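Local coordinates for protein N-alpha-acetyltransferase 30 (Saccharomyces cerevisiae, PDB 6YGA) that catalyses, as the catalytic subunit of the NatC complex, transfer of an acetyl group from acetyl-CoA to the N-terminal methionine of proteins such as the L-A virus GAG protein, at residues T47-V51 with I60-C64; L117-V121 with D150-L154; G63-C67 with L99-A103. All blocks are in the same frame, centred on the assembly; numbering follows the deposited sequence.

Interaction 1 (T47-V51 with I60-C64); sequences TYIAV and IPIGC
The five-membered ring of Pro61 meets Ile49 through its CB and CG, with CB 4.0 Å from Ile49 CG2, while the aromatic ring of Tyr48 swings away from 60-64 to pack on Ile102 and Lys106 of helix 95-109. These residues belong to an antiparallel beta hairpin of the GNAT fold, strands 47-52 and 61-72, interrupted by a classic beta bulge, two residues of one strand, Ile62 and Gly63, being set against the single Ala50 of the other. Ala50 O receives Ile62 N at 2.8 Å, nearly straight in line with the carbonyl (168° at the oxygen), and accepts a second, weak bond from Gly63 N. In return, Ala50 N gives its hydrogen to Gly63 O over 2.7 Å, tilted from the carbonyl plane. One pair further along, Ile49 and Cys64 form a non-hydrogen-bonded pair. Their side chains share a face turned to helix 13-26, where Ile49 CG2 also touches Cys64 CB. Ile49 CG1 lies between the backbone N and C (chi1 51°), which leaves CG2 as the branch that meets both Pro61 and Cys64. On the other face are Ala50 and the end of Ile62, both touching Ile95 of helix 95-109. With chi1 at 48°, Ile62 CG1 is brought to 3.2 Å from Ala50 O, and its terminal CD1 rests 3.8 Å from Ala50 CB.

Interaction 2 (L117-V121 with D150-L154); sequences LETEV and DAFKL
Thr119 O takes the N-H of Phe152 at 2.9 Å, a bond that is 161° at the hydrogen, and is also approached by Ala151 CA at 3.2 Å in a CA-H...O contact. Thr119 N answers with a bond to Phe152 O, part of the antiparallel pairing of strands 114-120 and 151-157 in the mixed sheet of the GNAT fold. Two residues along, Leu117 and Leu154 form the same kind of reciprocal pair, Leu154 N lying 2.9 Å from Leu117 O. Beyond the strand end the pairing fades to a weak bond from Val121 N to Asp150 O. There side-chain packing takes over: Val121 CG1, anti to its own carbonyl carbon (chi1 -47°), sits 3.6 Å above the centre of the Phe152 ring in a CH-pi contact only 5° off the ring normal. On the same side of the sheet, Leu154 CD1 touches both Leu117 CD1, at 3.7 Å, and Thr119 CG2, at 3.8 Å. Asp150 turns its carboxylate out of the pair, to a salt bridge with Arg140 and a hydrogen bond from Arg143 N. Helix 124-131 covers Leu117, Thr119 and Leu154; strand 136-141 pairs with the far edge of 151-154, and Leu457 of the N-alpha-acetyltransferase 35 chain packs on Phe152.

Interaction 3 (G63-C67 with L99-A103); sequences GCIVC and LVEIA
Ile65, Leu99 and Ala103 account for most of the surface buried here, where helix 95-109 lies across strand 61-72 in the alpha/beta packing of the GNAT fold. The axes of the two short segments approach to 8.7 Å, with their directions 36° from each other, and the contact is entirely apolar. Ile65 reaches into the helix with both branches. Its CG1 stands opposite the backbone N (chi1 -175°) and the chain stays extended, carrying CD1 to 3.7 Å from Ala103 CB and alongside Val100, whose CA is 3.8 Å away. The other branch, CG2, comes to 3.7 Å from Leu99 O and also meets Leu99 CB. That carbonyl is already used within the helix, where it accepts Ala103 N at 3.1 Å; one helical turn apart, Leu99 and Ala103 both point toward the strand. Leu99 works from the other end of the contact: its CD1 sits over the flat face of the Gly63-Cys64 peptide group, 3.5 Å from Cys64 N and 3.7 Å from Gly63 C. Gly63 has no side chain, which lets the methyl settle this close to the backbone. Cys64 points to the opposite side of the sheet, where Ile19 and Ile23 of helix 13-26 cover it; the strand is thus sandwiched between the two helices. At the far end of the contact, Ala103 CB serves a second neighbour besides Ile65, as Cys67 SG touches it at 3.9 Å.

Overall arrangement
Along the chain the order is interaction 1, then 3, then 2, and all three involve one mixed beta-sheet. Interactions 1 and 3 have centres 8 Å apart and share Gly63 and Cys64: strand 61-72 pairs with strand 47-52 and carries helix 95-109 on one face, and Tyr48 O probably bonds Ile65 N between them. Interaction 2 lies 23 Å from interaction 1, across the chain's centre, and 17 Å from interaction 3, centre to centre. Strand 76-86 lies between strands 61-72 and 114-120, parallel to the latter; in GNAT enzymes the splay between such parallel strands generally receives acetyl-CoA, so the contacts probably belong to the two parts of the sheet flanking the cofactor site.

Interaction 1 (T47-V51 with I60-C64)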
loop_
_atom_site.group_PDB
_atom_site.type_symbol
_atom_site.label_atom_id
_atom_site.label_comp_id
_atom_site.label_asym_id
_atom_site.label_seq_id
_atom_site.Cartn_x
_atom_site.Cartn_y
_atom_site.Cartn_z
ATOM N N THR A 47 9.537 26.500 13.430
ATOM C CA THR A 47 8.220 26.928 12.977
ATOM C C THR A 47 8.284 28.403 12.611
ATOM O O THR A 47 8.763 29.223 13.401
ATOM C CB THR A 47 7.154 26.688 14.051
ATOM O OG1 THR A 47 7.011 25.281 14.274
ATOM C CG2 THR A 47 5.816 27.255 13.611
ATOM N N TYR A 48 7.808 28.735 11.413
ATOM C CA TYR A 48 7.846 30.096 10.903
ATOM C C TYR A 48 6.449 30.530 10.490
ATOM O O TYR A 48 5.614 29.706 10.110
ATOM C CB TYR A 48 8.803 30.224 9.709
ATOM C CG TYR A 48 10.256 30.238 10.106
ATOM C CD1 TYR A 48 10.944 29.054 10.337
ATOM C CD2 TYR A 48 10.941 31.436 10.261
ATOM C CE1 TYR A 48 12.277 29.062 10.709
ATOM C CE2 TYR A 48 12.272 31.457 10.631
ATOM C CZ TYR A 48 12.937 30.268 10.855
ATOM O OH TYR A 48 14.264 30.290 11.224
ATOM N N ILE A 49 6.207 31.838 10.565
ATOM C CA ILE A 49 4.941 32.424 10.150
ATOM C C ILE A 49 5.216 33.506 9.114
ATOM O O ILE A 49 6.314 34.059 9.023
ATOM C CB ILE A 49 4.143 33.006 11.336
ATOM C CG1 ILE A 49 5.030 33.936 12.172
ATOM C CG2 ILE A 49 3.557 31.891 12.184
ATOM C CD1 ILE A 49 4.303 34.627 13.304
ATOM N N ALA A 50 4.191 33.797 8.319
ATOM C CA ALA A 50 4.202 34.908 7.380
ATOM C C ALA A 50 3.085 35.861 7.772
ATOM O O ALA A 50 1.957 35.425 8.020
ATOM C CB ALA A 50 4.012 34.426 5.938
ATOM N N VAL A 51 3.402 37.154 7.849
ATOM C CA VAL A 51 2.426 38.185 8.178
ATOM C C VAL A 51 2.481 39.264 7.104
ATOM O O VAL A 51 3.532 39.514 6.506
ATOM C CB VAL A 51 2.662 38.794 9.584
ATOM C CG1 VAL A 51 2.578 37.718 10.664
ATOM C CG2 VAL A 51 4.001 39.531 9.653
ATOM N N ILE A 60 -1.202 39.239 12.314
ATOM C CA ILE A 60 -1.895 37.947 12.245
ATOM C C ILE A 60 -1.165 37.063 11.240
ATOM O O ILE A 60 -0.719 37.563 10.186
ATOM C CB ILE A 60 -3.369 38.140 11.867
ATOM C CG1 ILE A 60 -4.136 36.818 12.010
ATOM C CG2 ILE A 60 -3.486 38.677 10.452
ATOM C CD1 ILE A 60 -5.526 36.871 11.455
ATOM N N PRO A 61 -0.955 35.782 11.528
ATOM C CA PRO A 61 -0.303 34.913 10.541
ATOM C C PRO A 61 -1.242 34.583 9.390
ATOM O O PRO A 61 -2.369 34.130 9.600
ATOM C CB PRO A 61 0.061 33.665 11.352
ATOM C CG PRO A 61 0.048 34.105 12.780
ATOM C CD PRO A 61 -1.027 35.145 12.852
ATOM N N ILE A 62 -0.761 34.810 8.164
ATOM C CA ILE A 62 -1.471 34.395 6.956
ATOM C C ILE A 62 -0.854 33.155 6.326
ATOM O O ILE A 62 -1.416 32.615 5.359
ATOM C CB ILE A 62 -1.538 35.541 5.920
ATOM C CG1 ILE A 62 -0.163 36.189 5.718
ATOM C CG2 ILE A 62 -2.541 36.587 6.363
ATOM C CD1 ILE A 62 0.674 35.575 4.609
ATOM N N GLY A 63 0.279 32.694 6.837
ATOM C CA GLY A 63 0.886 31.458 6.387
ATOM C C GLY A 63 1.872 30.983 7.427
ATOM O O GLY A 63 2.410 31.776 8.206
ATOM N N CYS A 64 2.103 29.673 7.441
ATOM C CA CYS A 64 3.023 29.116 8.421
ATOM C C CYS A 64 3.554 27.778 7.935
ATOM O O CYS A 64 2.954 27.117 7.083
ATOM C CB CYS A 64 2.351 28.948 9.786
ATOM S SG CYS A 64 1.071 27.681 9.811
#

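Interaction 2 (L117-V121 with D150-L154)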
loop_
_atom_site.group_PDB
_atom_site.type_symbol
_atom_site.label_atom_id
_atom_site.label_comp_id
_atom_site.label_asym_id
_atom_site.label_seq_id
_atom_site.Cartn_x
_atom_site.Cartn_y
_atom_site.Cartn_z
ATOM N N LEU A 117 9.432 14.918 3.612
ATOM C CA LEU A 117 8.024 15.262 3.725
ATOM C C LEU A 117 7.207 14.231 2.963
ATOM O O LEU A 117 7.727 13.495 2.119
ATOM C CB LEU A 117 7.737 16.677 3.198
ATOM C CG LEU A 117 7.891 16.905 1.688
ATOM C CD1 LEU A 117 6.546 16.839 0.975
ATOM C CD2 LEU A 117 8.591 18.225 1.395
ATOM N N GLU A 118 5.918 14.180 3.277
ATOM C CA GLU A 118 4.955 13.379 2.540
ATOM C C GLU A 118 3.937 14.307 1.900
ATOM O O GLU A 118 3.582 15.342 2.474
ATOM C CB GLU A 118 4.244 12.368 3.446
ATOM C CG GLU A 118 5.177 11.417 4.174
ATOM C CD GLU A 118 5.341 11.763 5.639
ATOM O OE1 GLU A 118 4.749 12.768 6.087
ATOM O OE2 GLU A 118 6.060 11.024 6.344
ATOM N N THR A 119 3.476 13.938 0.710
ATOM C CA THR A 119 2.492 14.736 -0.000
ATOM C C THR A 119 1.654 13.814 -0.875
ATOM O O THR A 119 2.033 12.674 -1.154
ATOM C CB THR A 119 3.158 15.838 -0.838
ATOM O OG1 THR A 119 2.167 16.766 -1.294
ATOM C CG2 THR A 119 3.864 15.245 -2.038
ATOM N N GLU A 120 0.495 14.320 -1.286
ATOM C CA GLU A 120 -0.392 13.556 -2.148
ATOM C C GLU A 120 0.193 13.458 -3.550
ATOM O O GLU A 120 0.783 14.413 -4.061
ATOM C CB GLU A 120 -1.772 14.212 -2.207
ATOM C CG GLU A 120 -2.437 14.431 -0.852
ATOM C CD GLU A 120 -2.071 15.762 -0.208
ATOM O OE1 GLU A 120 -1.053 16.370 -0.604
ATOM O OE2 GLU A 120 -2.809 16.206 0.698
ATOM N N VAL A 121 0.026 12.292 -4.180
ATOM C CA VAL A 121 0.472 12.143 -5.559
ATOM C C VAL A 121 -0.387 12.968 -6.505
ATOM O O VAL A 121 0.044 13.272 -7.624
ATOM C CB VAL A 121 0.472 10.661 -5.975
ATOM C CG1 VAL A 121 1.145 9.815 -4.908
ATOM C CG2 VAL A 121 -0.943 10.179 -6.232
ATOM N N ASP A 150 -2.814 7.809 -2.995
ATOM C CA ASP A 150 -1.501 7.432 -2.499
ATOM C C ASP A 150 -0.706 8.669 -2.084
ATOM O O ASP A 150 -1.136 9.814 -2.253
ATOM C CB ASP A 150 -0.742 6.640 -3.563
ATOM C CG ASP A 150 -1.499 5.409 -4.030
ATOM O OD1 ASP A 150 -2.523 5.064 -3.404
ATOM O OD2 ASP A 150 -1.065 4.786 -5.025
ATOM N N ALA A 151 0.480 8.431 -1.534
ATOM C CA ALA A 151 1.399 9.496 -1.177
ATOM C C ALA A 151 2.747 9.243 -1.828
ATOM O O ALA A 151 3.094 8.112 -2.175
ATOM C CB ALA A 151 1.597 9.610 0.337
ATOM N N PHE A 152 3.498 10.323 -1.993
ATOM C CA PHE A 152 4.913 10.266 -2.322
ATOM C C PHE A 152 5.709 10.674 -1.090
ATOM O O PHE A 152 5.307 11.582 -0.352
ATOM C CB PHE A 152 5.261 11.191 -3.496
ATOM C CG PHE A 152 4.897 10.638 -4.849
ATOM C CD1 PHE A 152 5.061 9.293 -5.134
ATOM C CD2 PHE A 152 4.399 11.471 -5.843
ATOM C CE1 PHE A 152 4.731 8.789 -6.381
ATOM C CE2 PHE A 152 4.066 10.971 -7.093
ATOM C CZ PHE A 152 4.232 9.630 -7.361
ATOM N N LYS A 153 6.820 9.987 -0.861
ATOM C CA LYS A 153 7.796 10.387 0.141
ATOM C C LYS A 153 8.893 11.169 -0.567
ATOM O O LYS A 153 9.603 10.614 -1.412
ATOM C CB LYS A 153 8.370 9.165 0.857
ATOM C CG LYS A 153 9.296 9.481 2.014
ATOM C CD LYS A 153 9.764 8.206 2.693
ATOM C CE LYS A 153 10.333 8.495 4.068
ATOM N NZ LYS A 153 10.506 7.245 4.856
ATOM N N LEU A 154 9.014 12.453 -0.243
ATOM C CA LEU A 154 9.984 13.335 -0.879
ATOM C C LEU A 154 11.160 13.568 0.056
ATOM O O LEU A 154 10.975 13.785 1.257
ATOM C CB LEU A 154 9.351 14.675 -1.252
ATOM C CG LEU A 154 8.119 14.612 -2.153
ATOM C CD1 LEU A 154 7.584 16.003 -2.465
ATOM C CD2 LEU A 154 8.450 13.869 -3.429
#

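Interaction 3 (G63-C67 with L99-A103)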
loop_
_atom_site.group_PDB
_atom_site.type_symbol
_atom_site.label_atom_id
_atom_site.label_comp_id
_atom_site.label_asym_id
_atom_site.label_seq_id
_atom_site.Cartn_x
_atom_site.Cartn_y
_atom_site.Cartn_z
ATOM N N GLY A 63 0.279 32.694 6.837
ATOM C CA GLY A 63 0.886 31.458 6.387
ATOM C C GLY A 63 1.872 30.983 7.427
ATOM O O GLY A 63 2.410 31.776 8.206
ATOM N N CYS A 64 2.103 29.673 7.441
ATOM C CA CYS A 64 3.023 29.116 8.421
ATOM C C CYS A 64 3.554 27.778 7.935
ATOM O O CYS A 64 2.954 27.117 7.083
ATOM C CB CYS A 64 2.351 28.948 9.786
ATOM S SG CYS A 64 1.071 27.681 9.811
ATOM N N ILE A 65 4.686 27.385 8.509
ATOM C CA ILE A 65 5.283 26.080 8.264
ATOM C C ILE A 65 5.763 25.535 9.602
ATOM O O ILE A 65 6.302 26.278 10.430
ATOM C CB ILE A 65 6.422 26.168 7.221
ATOM C CG1 ILE A 65 6.954 24.780 6.869
ATOM C CG2 ILE A 65 7.546 27.089 7.695
ATOM C CD1 ILE A 65 7.935 24.798 5.713
ATOM N N VAL A 66 5.530 24.246 9.832
ATOM C CA VAL A 66 5.843 23.595 11.099
ATOM C C VAL A 66 6.770 22.424 10.805
ATOM O O VAL A 66 6.437 21.556 9.987
ATOM C CB VAL A 66 4.572 23.124 11.822
ATOM C CG1 VAL A 66 4.924 22.560 13.178
ATOM C CG2 VAL A 66 3.583 24.268 11.962
ATOM N N CYS A 67 7.924 22.396 11.467
ATOM C CA CYS A 67 8.961 21.419 11.170
ATOM C C CYS A 67 9.515 20.814 12.452
ATOM O O CYS A 67 9.394 21.380 13.540
ATOM C CB CYS A 67 10.104 22.050 10.362
ATOM S SG CYS A 67 9.550 22.851 8.843
ATOM N N LEU A 99 8.280 30.278 2.690
ATOM C CA LEU A 99 8.260 29.628 3.996
ATOM C C LEU A 99 9.058 28.329 3.978
ATOM O O LEU A 99 9.765 28.015 4.941
ATOM C CB LEU A 99 6.819 29.369 4.433
ATOM C CG LEU A 99 6.044 30.560 5.004
ATOM C CD1 LEU A 99 4.555 30.262 5.042
ATOM C CD2 LEU A 99 6.551 30.896 6.395
ATOM N N VAL A 100 8.952 27.557 2.894
ATOM C CA VAL A 100 9.746 26.339 2.781
ATOM C C VAL A 100 11.227 26.680 2.720
ATOM O O VAL A 100 12.056 26.031 3.368
ATOM C CB VAL A 100 9.298 25.518 1.556
ATOM C CG1 VAL A 100 10.187 24.300 1.379
ATOM C CG2 VAL A 100 7.849 25.088 1.702
ATOM N N GLU A 101 11.581 27.722 1.963
ATOM C CA GLU A 101 12.986 28.087 1.813
ATOM C C GLU A 101 13.593 28.537 3.136
ATOM O O GLU A 101 14.733 28.180 3.452
ATOM C CB GLU A 101 13.136 29.183 0.756
ATOM C CG GLU A 101 12.958 28.697 -0.675
ATOM C CD GLU A 101 13.094 29.813 -1.697
ATOM O OE1 GLU A 101 12.897 30.989 -1.326
ATOM O OE2 GLU A 101 13.400 29.516 -2.871
ATOM N N ILE A 102 12.851 29.321 3.921
ATOM C CA ILE A 102 13.411 29.803 5.180
ATOM C C ILE A 102 13.482 28.676 6.206
ATOM O O ILE A 102 14.380 28.662 7.056
ATOM C CB ILE A 102 12.608 31.012 5.699
ATOM C CG1 ILE A 102 13.310 31.650 6.899
ATOM C CG2 ILE A 102 11.191 30.612 6.073
ATOM C CD1 ILE A 102 12.668 32.930 7.364
ATOM N N ALA A 103 12.567 27.705 6.131
ATOM C CA ALA A 103 12.611 26.575 7.055
ATOM C C ALA A 103 13.756 25.627 6.713
ATOM O O ALA A 103 14.478 25.169 7.606
ATOM C CB ALA A 103 11.276 25.832 7.042
#